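Long-range contacts in interferon-activable protein 202 (Mus musculus, PDB 4L5R), which binds double-stranded DNA without sequence specificity through this first HIN-200 domain and restrains the AIM2 inflammasome, probably by sequestering cytoplasmic DNA: residues Thr25-Tyr30 with Phe54-Lys59; Leu171-Phe176 with Ser193-Glu198; Val19-Ala24 with Ala40-Glu45. One frame throughout, in Å; residues are numbered along the deposited sequence.

Contact 1 (Thr25-Tyr30 with Phe54-Lys59); sequences TEPFNY and FNMDLK. With NA (sodium ion), chain D.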
loop_
_atom_site.group_PDB
_atom_site.type_symbol
_atom_site.label_atom_id
_atom_site.label_comp_id
_atom_site.label_asym_id
_atom_site.label_seq_id
_atom_site.Cartn_x
_atom_site.Cartn_y
_atom_site.Cartn_z
ATOM N N THR A 25 5.962 1.104 -6.152
ATOM C CA THR A 25 6.886 2.078 -5.570
ATOM C C THR A 25 8.310 1.587 -5.723
ATOM O O THR A 25 8.544 0.431 -6.110
ATOM C CB THR A 25 6.601 2.296 -4.080
ATOM O OG1 THR A 25 6.976 1.127 -3.328
ATOM C CG2 THR A 25 5.111 2.642 -3.837
ATOM N N GLU A 26 9.274 2.458 -5.431
ATOM C CA GLU A 26 10.641 2.009 -5.302
ATOM C C GLU A 26 10.709 1.154 -4.044
ATOM O O GLU A 26 9.857 1.276 -3.156
ATOM C CB GLU A 26 11.588 3.214 -5.168
ATOM C CG GLU A 26 11.219 4.123 -4.017
ATOM C CD GLU A 26 11.831 5.513 -4.130
ATOM O OE1 GLU A 26 11.057 6.495 -4.164
ATOM O OE2 GLU A 26 13.075 5.623 -4.177
ATOM N N PRO A 27 11.731 0.301 -3.953
ATOM C CA PRO A 27 12.005 -0.458 -2.731
ATOM C C PRO A 27 12.460 0.474 -1.621
ATOM O O PRO A 27 12.965 1.557 -1.899
ATOM C CB PRO A 27 13.154 -1.384 -3.148
ATOM C CG PRO A 27 13.056 -1.454 -4.632
ATOM C CD PRO A 27 12.594 -0.121 -5.070
ATOM N N PHE A 28 12.274 0.061 -0.377
ATOM C CA PHE A 28 12.711 0.863 0.748
ATOM C C PHE A 28 12.942 -0.083 1.912
ATOM O O PHE A 28 12.353 -1.167 1.970
ATOM C CB PHE A 28 11.685 1.957 1.098
ATOM C CG PHE A 28 10.317 1.433 1.435
ATOM C CD1 PHE A 28 9.389 1.166 0.431
ATOM C CD2 PHE A 28 9.960 1.196 2.752
ATOM C CE1 PHE A 28 8.130 0.675 0.739
ATOM C CE2 PHE A 28 8.688 0.707 3.071
ATOM C CZ PHE A 28 7.784 0.440 2.072
ATOM N N ASN A 29 13.840 0.308 2.810
ATOM C CA ASN A 29 14.078 -0.455 4.025
ATOM C C ASN A 29 13.009 -0.192 5.093
ATOM O O ASN A 29 12.507 0.920 5.225
ATOM C CB ASN A 29 15.474 -0.149 4.576
ATOM C CG ASN A 29 16.583 -0.651 3.665
ATOM O OD1 ASN A 29 16.329 -1.375 2.697
ATOM N ND2 ASN A 29 17.825 -0.276 3.979
ATOM N N TYR A 30 12.679 -1.224 5.861
ATOM C CA TYR A 30 11.796 -1.057 7.006
ATOM C C TYR A 30 12.302 -1.972 8.132
ATOM O O TYR A 30 13.363 -2.594 7.999
ATOM C CB TYR A 30 10.330 -1.342 6.616
ATOM C CG TYR A 30 10.068 -2.805 6.350
ATOM C CD1 TYR A 30 10.506 -3.408 5.178
ATOM C CD2 TYR A 30 9.432 -3.596 7.299
ATOM C CE1 TYR A 30 10.294 -4.757 4.944
ATOM C CE2 TYR A 30 9.213 -4.931 7.081
ATOM C CZ TYR A 30 9.648 -5.512 5.907
ATOM O OH TYR A 30 9.431 -6.852 5.716
ATOM N N PHE A 54 8.100 -8.419 -0.853
ATOM C CA PHE A 54 9.256 -8.489 0.042
ATOM C C PHE A 54 10.462 -9.067 -0.653
ATOM O O PHE A 54 11.575 -9.015 -0.146
ATOM C CB PHE A 54 8.908 -9.310 1.284
ATOM C CG PHE A 54 7.787 -8.710 2.066
ATOM C CD1 PHE A 54 8.006 -7.589 2.840
ATOM C CD2 PHE A 54 6.506 -9.220 1.983
ATOM C CE1 PHE A 54 6.963 -6.986 3.536
ATOM C CE2 PHE A 54 5.456 -8.627 2.686
ATOM C CZ PHE A 54 5.684 -7.519 3.461
ATOM N N ASN A 55 10.237 -9.606 -1.836
ATOM C CA ASN A 55 11.318 -10.220 -2.586
ATOM C C ASN A 55 11.803 -9.260 -3.657
ATOM O O ASN A 55 11.117 -9.044 -4.645
ATOM C CB ASN A 55 10.838 -11.531 -3.201
ATOM C CG ASN A 55 11.914 -12.215 -4.005
ATOM O OD1 ASN A 55 13.045 -11.732 -4.068
ATOM N ND2 ASN A 55 11.575 -13.348 -4.623
ATOM N N MET A 56 12.977 -8.657 -3.445
ATOM C CA MET A 56 13.471 -7.619 -4.362
ATOM C C MET A 56 13.719 -8.123 -5.787
ATOM O O MET A 56 13.717 -7.334 -6.738
ATOM C CB MET A 56 14.745 -6.946 -3.816
ATOM C CG MET A 56 14.526 -6.125 -2.572
ATOM S SD MET A 56 13.210 -4.901 -2.788
ATOM C CE MET A 56 11.810 -5.755 -2.081
ATOM N N ASP A 57 13.934 -9.431 -5.933
ATOM C CA ASP A 57 14.045 -10.050 -7.247
ATOM C C ASP A 57 12.810 -9.814 -8.114
ATOM O O ASP A 57 12.862 -9.962 -9.328
ATOM C CB ASP A 57 14.277 -11.555 -7.109
ATOM C CG ASP A 57 15.664 -11.886 -6.586
ATOM O OD1 ASP A 57 16.545 -10.999 -6.617
ATOM O OD2 ASP A 57 15.865 -13.037 -6.147
ATOM N N LEU A 58 11.703 -9.427 -7.498
ATOM C CA LEU A 58 10.470 -9.232 -8.247
ATOM C C LEU A 58 10.288 -7.803 -8.739
ATOM O O LEU A 58 9.365 -7.521 -9.502
ATOM C CB LEU A 58 9.271 -9.622 -7.389
ATOM C CG LEU A 58 9.313 -11.037 -6.812
ATOM C CD1 LEU A 58 8.088 -11.246 -5.925
ATOM C CD2 LEU A 58 9.374 -12.095 -7.933
ATOM N N LYS A 59 11.152 -6.894 -8.303
ATOM C CA LYS A 59 10.955 -5.484 -8.632
ATOM C C LYS A 59 10.903 -5.318 -10.151
ATOM O O LYS A 59 10.043 -4.615 -10.681
ATOM C CB LYS A 59 12.031 -4.598 -7.970
ATOM C CG LYS A 59 11.944 -3.098 -8.282
ATOM C CD LYS A 59 10.578 -2.482 -7.964
ATOM C CE LYS A 59 10.554 -1.010 -8.397
ATOM N NZ LYS A 59 9.196 -0.395 -8.462
HETATM NA NA NA D . 12.627 -8.357 2.406
#

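Contact 2 (Leu171-Phe176 with Ser193-Glu198); sequences LQLFSF and SFIKGE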
loop_
_atom_site.group_PDB
_atom_site.type_symbol
_atom_site.label_atom_id
_atom_site.label_comp_id
_atom_site.label_asym_id
_atom_site.label_seq_id
_atom_site.Cartn_x
_atom_site.Cartn_y
_atom_site.Cartn_z
ATOM N N LEU A 171 0.216 14.626 -0.473
ATOM C CA LEU A 171 0.830 13.524 0.238
ATOM C C LEU A 171 0.231 12.201 -0.199
ATOM O O LEU A 171 -0.989 12.028 -0.132
ATOM C CB LEU A 171 0.556 13.695 1.719
ATOM C CG LEU A 171 1.357 12.815 2.654
ATOM C CD1 LEU A 171 2.830 13.190 2.489
ATOM C CD2 LEU A 171 0.876 13.033 4.085
ATOM N N GLN A 172 1.079 11.270 -0.624
ATOM C CA GLN A 172 0.628 9.917 -0.938
ATOM C C GLN A 172 0.952 8.966 0.211
ATOM O O GLN A 172 2.105 8.843 0.630
ATOM C CB GLN A 172 1.255 9.393 -2.231
ATOM C CG GLN A 172 0.575 8.116 -2.686
ATOM C CD GLN A 172 0.837 7.783 -4.151
ATOM O OE1 GLN A 172 1.795 8.271 -4.755
ATOM N NE2 GLN A 172 -0.019 6.944 -4.724
ATOM N N LEU A 173 -0.072 8.301 0.726
ATOM C CA LEU A 173 0.097 7.405 1.860
ATOM C C LEU A 173 -0.077 5.973 1.400
ATOM O O LEU A 173 -1.004 5.673 0.639
ATOM C CB LEU A 173 -0.969 7.694 2.912
ATOM C CG LEU A 173 -1.048 9.108 3.479
ATOM C CD1 LEU A 173 -2.167 9.178 4.490
ATOM C CD2 LEU A 173 0.286 9.457 4.110
ATOM N N PHE A 174 0.799 5.088 1.881
ATOM C CA PHE A 174 0.648 3.656 1.678
ATOM C C PHE A 174 0.597 2.945 3.026
ATOM O O PHE A 174 1.499 3.098 3.866
ATOM C CB PHE A 174 1.818 3.049 0.853
ATOM C CG PHE A 174 2.022 3.687 -0.499
ATOM C CD1 PHE A 174 2.507 4.987 -0.605
ATOM C CD2 PHE A 174 1.735 2.988 -1.656
ATOM C CE1 PHE A 174 2.711 5.574 -1.846
ATOM C CE2 PHE A 174 1.929 3.564 -2.906
ATOM C CZ PHE A 174 2.423 4.853 -3.003
ATOM N N SER A 175 -0.455 2.144 3.209
ATOM C CA SER A 175 -0.575 1.228 4.348
ATOM C C SER A 175 -0.460 1.949 5.695
ATOM O O SER A 175 0.329 1.563 6.562
ATOM C CB SER A 175 0.460 0.099 4.247
ATOM O OG SER A 175 0.258 -0.894 5.243
ATOM N N PHE A 176 -1.241 3.004 5.864
ATOM C CA PHE A 176 -1.381 3.626 7.174
ATOM C C PHE A 176 -2.510 2.958 7.950
ATOM O O PHE A 176 -3.388 2.352 7.355
ATOM C CB PHE A 176 -1.606 5.132 7.032
ATOM C CG PHE A 176 -0.319 5.911 6.986
ATOM C CD1 PHE A 176 0.520 5.816 5.888
ATOM C CD2 PHE A 176 0.061 6.706 8.053
ATOM C CE1 PHE A 176 1.723 6.506 5.838
ATOM C CE2 PHE A 176 1.263 7.409 8.014
ATOM C CZ PHE A 176 2.087 7.313 6.904
ATOM N N SER A 193 4.379 1.169 6.536
ATOM C CA SER A 193 3.945 2.440 5.973
ATOM C C SER A 193 5.012 3.135 5.138
ATOM O O SER A 193 6.215 3.041 5.417
ATOM C CB SER A 193 3.429 3.394 7.066
ATOM O OG SER A 193 2.454 2.748 7.865
ATOM N N PHE A 194 4.551 3.831 4.110
ATOM C CA PHE A 194 5.414 4.559 3.196
ATOM C C PHE A 194 4.705 5.851 2.818
ATOM O O PHE A 194 3.494 5.864 2.528
ATOM C CB PHE A 194 5.675 3.704 1.950
ATOM C CG PHE A 194 6.660 4.304 0.978
ATOM C CD1 PHE A 194 8.044 4.170 1.184
ATOM C CD2 PHE A 194 6.217 4.945 -0.175
ATOM C CE1 PHE A 194 8.946 4.698 0.267
ATOM C CE2 PHE A 194 7.117 5.469 -1.092
ATOM C CZ PHE A 194 8.492 5.342 -0.866
ATOM N N ILE A 195 5.454 6.945 2.832
ATOM C CA ILE A 195 4.882 8.234 2.531
ATOM C C ILE A 195 5.742 9.003 1.541
ATOM O O ILE A 195 6.977 9.046 1.665
ATOM C CB ILE A 195 4.687 9.026 3.838
ATOM C CG1 ILE A 195 4.107 10.402 3.564
ATOM C CG2 ILE A 195 6.008 9.132 4.598
ATOM C CD1 ILE A 195 3.833 11.172 4.834
ATOM N N LYS A 196 5.105 9.606 0.543
ATOM C CA LYS A 196 5.851 10.434 -0.403
ATOM C C LYS A 196 5.025 11.542 -1.039
ATOM O O LYS A 196 3.791 11.480 -1.079
ATOM C CB LYS A 196 6.521 9.578 -1.487
ATOM C CG LYS A 196 5.578 8.951 -2.483
ATOM C CD LYS A 196 6.369 8.312 -3.626
ATOM C CE LYS A 196 5.485 7.434 -4.508
ATOM N NZ LYS A 196 6.264 6.742 -5.583
ATOM N N GLY A 197 5.718 12.566 -1.525
ATOM C CA GLY A 197 5.066 13.621 -2.277
ATOM C C GLY A 197 4.570 13.016 -3.573
ATOM O O GLY A 197 5.244 12.172 -4.158
ATOM N N GLU A 198 3.389 13.424 -4.023
ATOM C CA GLU A 198 2.792 12.796 -5.197
ATOM C C GLU A 198 3.681 12.927 -6.433
ATOM O O GLU A 198 4.237 13.993 -6.701
ATOM C CB GLU A 198 1.403 13.372 -5.476
ATOM C CG GLU A 198 0.352 12.312 -5.744
ATOM C CD GLU A 198 -0.299 12.462 -7.104
ATOM O OE1 GLU A 198 0.425 12.751 -8.081
ATOM O OE2 GLU A 198 -1.535 12.293 -7.196
#

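Contact 3 (Val19-Ala24 with Ala40-Glu45); sequences VMVLTA and ATVATE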
loop_
_atom_site.group_PDB
_atom_site.type_symbol
_atom_site.label_atom_id
_atom_site.label_comp_id
_atom_site.label_asym_id
_atom_site.label_seq_id
_atom_site.Cartn_x
_atom_site.Cartn_y
_atom_site.Cartn_z
ATOM N N VAL A 19 -2.641 -11.326 -12.763
ATOM C CA VAL A 19 -2.998 -9.923 -12.538
ATOM C C VAL A 19 -2.280 -8.991 -13.517
ATOM O O VAL A 19 -1.238 -9.337 -14.090
ATOM C CB VAL A 19 -2.664 -9.478 -11.096
ATOM C CG1 VAL A 19 -3.315 -10.418 -10.080
ATOM C CG2 VAL A 19 -1.145 -9.394 -10.881
ATOM N N MET A 20 -2.826 -7.796 -13.696
ATOM C CA MET A 20 -2.134 -6.788 -14.473
ATOM C C MET A 20 -1.544 -5.777 -13.503
ATOM O O MET A 20 -2.240 -5.270 -12.633
ATOM C CB MET A 20 -3.070 -6.081 -15.458
ATOM C CG MET A 20 -2.310 -5.085 -16.336
ATOM S SD MET A 20 -3.327 -4.098 -17.448
ATOM C CE MET A 20 -4.194 -3.045 -16.306
ATOM N N VAL A 21 -0.259 -5.496 -13.639
ATOM C CA VAL A 21 0.364 -4.524 -12.755
ATOM C C VAL A 21 -0.065 -3.100 -13.110
ATOM O O VAL A 21 0.006 -2.686 -14.272
ATOM C CB VAL A 21 1.889 -4.628 -12.806
ATOM C CG1 VAL A 21 2.515 -3.572 -11.884
ATOM C CG2 VAL A 21 2.327 -6.052 -12.423
ATOM N N LEU A 22 -0.516 -2.356 -12.109
ATOM C CA LEU A 22 -0.911 -0.970 -12.318
ATOM C C LEU A 22 0.199 -0.013 -11.867
ATOM O O LEU A 22 0.641 0.843 -12.634
ATOM C CB LEU A 22 -2.228 -0.659 -11.590
ATOM C CG LEU A 22 -3.449 -1.507 -11.960
ATOM C CD1 LEU A 22 -4.704 -1.010 -11.267
ATOM C CD2 LEU A 22 -3.621 -1.464 -13.455
ATOM N N THR A 23 0.657 -0.169 -10.630
ATOM C CA THR A 23 1.713 0.704 -10.094
ATOM C C THR A 23 2.641 -0.054 -9.161
ATOM O O THR A 23 2.292 -1.125 -8.653
ATOM C CB THR A 23 1.126 1.907 -9.309
ATOM O OG1 THR A 23 0.483 1.452 -8.106
ATOM C CG2 THR A 23 0.132 2.675 -10.156
ATOM N N ALA A 24 3.823 0.511 -8.924
ATOM C CA ALA A 24 4.725 -0.010 -7.916
ATOM C C ALA A 24 5.675 1.094 -7.446
ATOM O O ALA A 24 6.129 1.918 -8.241
ATOM C CB ALA A 24 5.513 -1.200 -8.462
ATOM N N ALA A 40 2.719 -2.140 -4.284
ATOM C CA ALA A 40 2.255 -2.159 -5.642
ATOM C C ALA A 40 0.732 -2.266 -5.633
ATOM O O ALA A 40 0.128 -2.562 -4.594
ATOM C CB ALA A 40 2.895 -3.329 -6.422
ATOM N N THR A 41 0.137 -1.963 -6.783
ATOM C CA THR A 41 -1.306 -2.168 -7.025
ATOM C C THR A 41 -1.419 -2.986 -8.312
ATOM O O THR A 41 -0.715 -2.716 -9.296
ATOM C CB THR A 41 -2.027 -0.828 -7.192
ATOM O OG1 THR A 41 -1.947 -0.091 -5.956
ATOM C CG2 THR A 41 -3.501 -1.043 -7.518
ATOM N N VAL A 42 -2.281 -3.997 -8.290
ATOM C CA VAL A 42 -2.507 -4.844 -9.449
ATOM C C VAL A 42 -4.010 -5.028 -9.600
ATOM O O VAL A 42 -4.771 -4.717 -8.681
ATOM C CB VAL A 42 -1.870 -6.222 -9.262
ATOM C CG1 VAL A 42 -0.352 -6.081 -9.008
ATOM C CG2 VAL A 42 -2.555 -6.985 -8.113
ATOM N N ALA A 43 -4.429 -5.547 -10.750
ATOM C CA ALA A 43 -5.848 -5.716 -11.013
ATOM C C ALA A 43 -6.135 -7.023 -11.743
ATOM O O ALA A 43 -5.351 -7.472 -12.579
ATOM C CB ALA A 43 -6.405 -4.528 -11.805
ATOM N N THR A 44 -7.258 -7.637 -11.390
ATOM C CA THR A 44 -7.797 -8.744 -12.162
ATOM C C THR A 44 -9.005 -8.202 -12.907
ATOM O O THR A 44 -9.273 -7.007 -12.873
ATOM C CB THR A 44 -8.221 -9.922 -11.252
ATOM O OG1 THR A 44 -9.318 -9.523 -10.425
ATOM C CG2 THR A 44 -7.045 -10.364 -10.357
ATOM N N GLU A 45 -9.758 -9.072 -13.569
ATOM C CA GLU A 45 -10.975 -8.616 -14.224
ATOM C C GLU A 45 -12.055 -8.208 -13.204
ATOM O O GLU A 45 -12.985 -7.462 -13.529
ATOM C CB GLU A 45 -11.495 -9.713 -15.181
ATOM C CG GLU A 45 -12.469 -9.203 -16.215
ATOM C CD GLU A 45 -12.681 -10.187 -17.349
ATOM O OE1 GLU A 45 -13.259 -9.780 -18.377
ATOM O OE2 GLU A 45 -12.265 -11.358 -17.213
#

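Contact 1 (Thr25-Tyr30 with Phe54-Lys59)
Tyr30 and Phe54 meet at the buried end of this contact, where the phenol oxygen of Tyr30 sits obliquely beside the CD1-CE1 bond of Phe54. Tyr30 OH is 3.3 Å from Phe54 CD1 and equally near CE1, and the two side chains cross at about a right angle. Tyr30 reaches there with CG between its own backbone N and carbonyl carbon (chi1 71°), while His192 meets both rings from the second half of the chain. Just beyond, the carbonyl of Phe54 holds a sodium ion at 2.8 Å from its O, together with Asn36 O.

The other end is more open. Pro27 rests CB on Met56 SD at 3.5 Å, and Lys59 lays its aliphatic chain across the proline ring, with Lys59 CE 4.0 Å from Pro27 CD. Lys59 NZ then donates to Thr25 O at 2.6 Å, from above the carbonyl plane, and also makes a cation-pi contact with Phe38. An alanine in place of Lys59 would probably leave Thr25 O without this donor and Phe38 without its cation. With one hydrogen bond between them, the two segments otherwise meet through apolar contact, the ammonium group shared by a carbonyl and an aromatic ring.

Contact 2 (Leu171-Phe176 with Ser193-Glu198)
Leu171 and Ile195 pack hard against each other on one face of an antiparallel strand pair, with Leu171 CD1 only 3.2 Å from Ile195 CG1, tighter than usual for two carbons. Leu173 CD2 approaches the same CG1 less closely.

On the other face, Phe194 turns its edge toward the face of Phe174 in an offset edge-to-face pair, ring centres 5.7 Å apart and planes at 72°. Phe194 has CG anti to its backbone N (chi1 -175°) and Phe174 CG anti to its carbonyl carbon; the side chains run the same way, but the rings are turned against each other. Backbone bonds set this spacing: Gln172 pairs with Lys196 and Phe174 with Phe194, two bonds each.

After Phe174, Ser193 OG donates to Ser175 O at 2.8 Å and is also bonded to Gly190 N. Ser193 CB sits over one face of the Phe176 ring as a CH-pi contact, Leu173 CD2 toward the rim of the opposite face. A G1 beta bulge sets Ser175 and Phe176 together opposite Ile125, where the chain turns.

Strand 124-136 flanks strand 171-174 in this second OB fold; Phe143 and Trp156 of the next strands close over Ile195, and Phe28 and His39 of the first fold meet Phe194 and Phe174.

Contact 3 (Val19-Ala24 with Ala40-Glu45)
Met20 and Ala43 form the regular end of the backbone pairing, joined by two hydrogen bonds: Met20 N to Ala43 O at 2.8 Å, nearly straight at 172°, and Ala43 N to Met20 O. Further on, Thr41 O accepts twice, from Leu22 N at 2.8 Å and from Thr23 N at 3.2 Å, both arriving from the same face of its carbonyl plane. Thr41 N returns a bond to Thr23 O. Weaker CA-H...O contacts supplement these, among them Val42 CA to Met20 O.

Two residues, Leu22 and Thr23, thus face the single Thr41, a classic beta bulge that shifts the register by one. It lies in the hairpin of strands 17-30 and 35-43, part of the curled sheet of the first OB fold, and the 40-45 segment falls largely within the region required for homomultimerization.

Apolar contacts divide between the two sides of the hairpin. Val19 and Val42 cross with Val19 CG2 3.6 Å from Val42 CB, and Val19 CG1 touches Thr44 CG2. Val21 lies on the same face as Val42, and towards the end of the pairing Ala24 CB meets Ala40 CB at 3.9 Å; Phe62 packs against Ala40 and Val42. Leu22, at the bulge, points toward the partner strand and, with CG anti to the carbonyl carbon (chi1 -58°), brings CD1 to 3.9 Å from both Thr41 CG2 and Ala43 CB, and Ile104 and Ala107 of helix 101-108 cover this leucine.

Among the polar side chains, Thr23 and Thr41 lie side by side, and Thr41 OG1 is bonded to Arg50 NH1. Thr44 OG1 accepts from the backbone N of Ser46.

Overall arrangement
From the N terminus, strand 17-30 serves two contacts in succession. Its first half enters contact 3, which closes the hairpin with strand 35-43; its last residues enter contact 1, closing a longer loop onto the segment after strand 48-53. Because the segments of the two alternate along the chain, contacts 1 and 3 cross, and they touch where Lys59 NZ nears Ala24 CB. Contact 2 follows in series, pairing strand 171-174 with the C-terminal strand 194-197 in the second sheet and closing the loop that holds strands 176-179 and 186-188. Contacts 1 and 2 meet across the interface of the two OB folds, through Phe28 against Phe194 and Thr25 against Phe174. Contacts 2 and 3 do not touch.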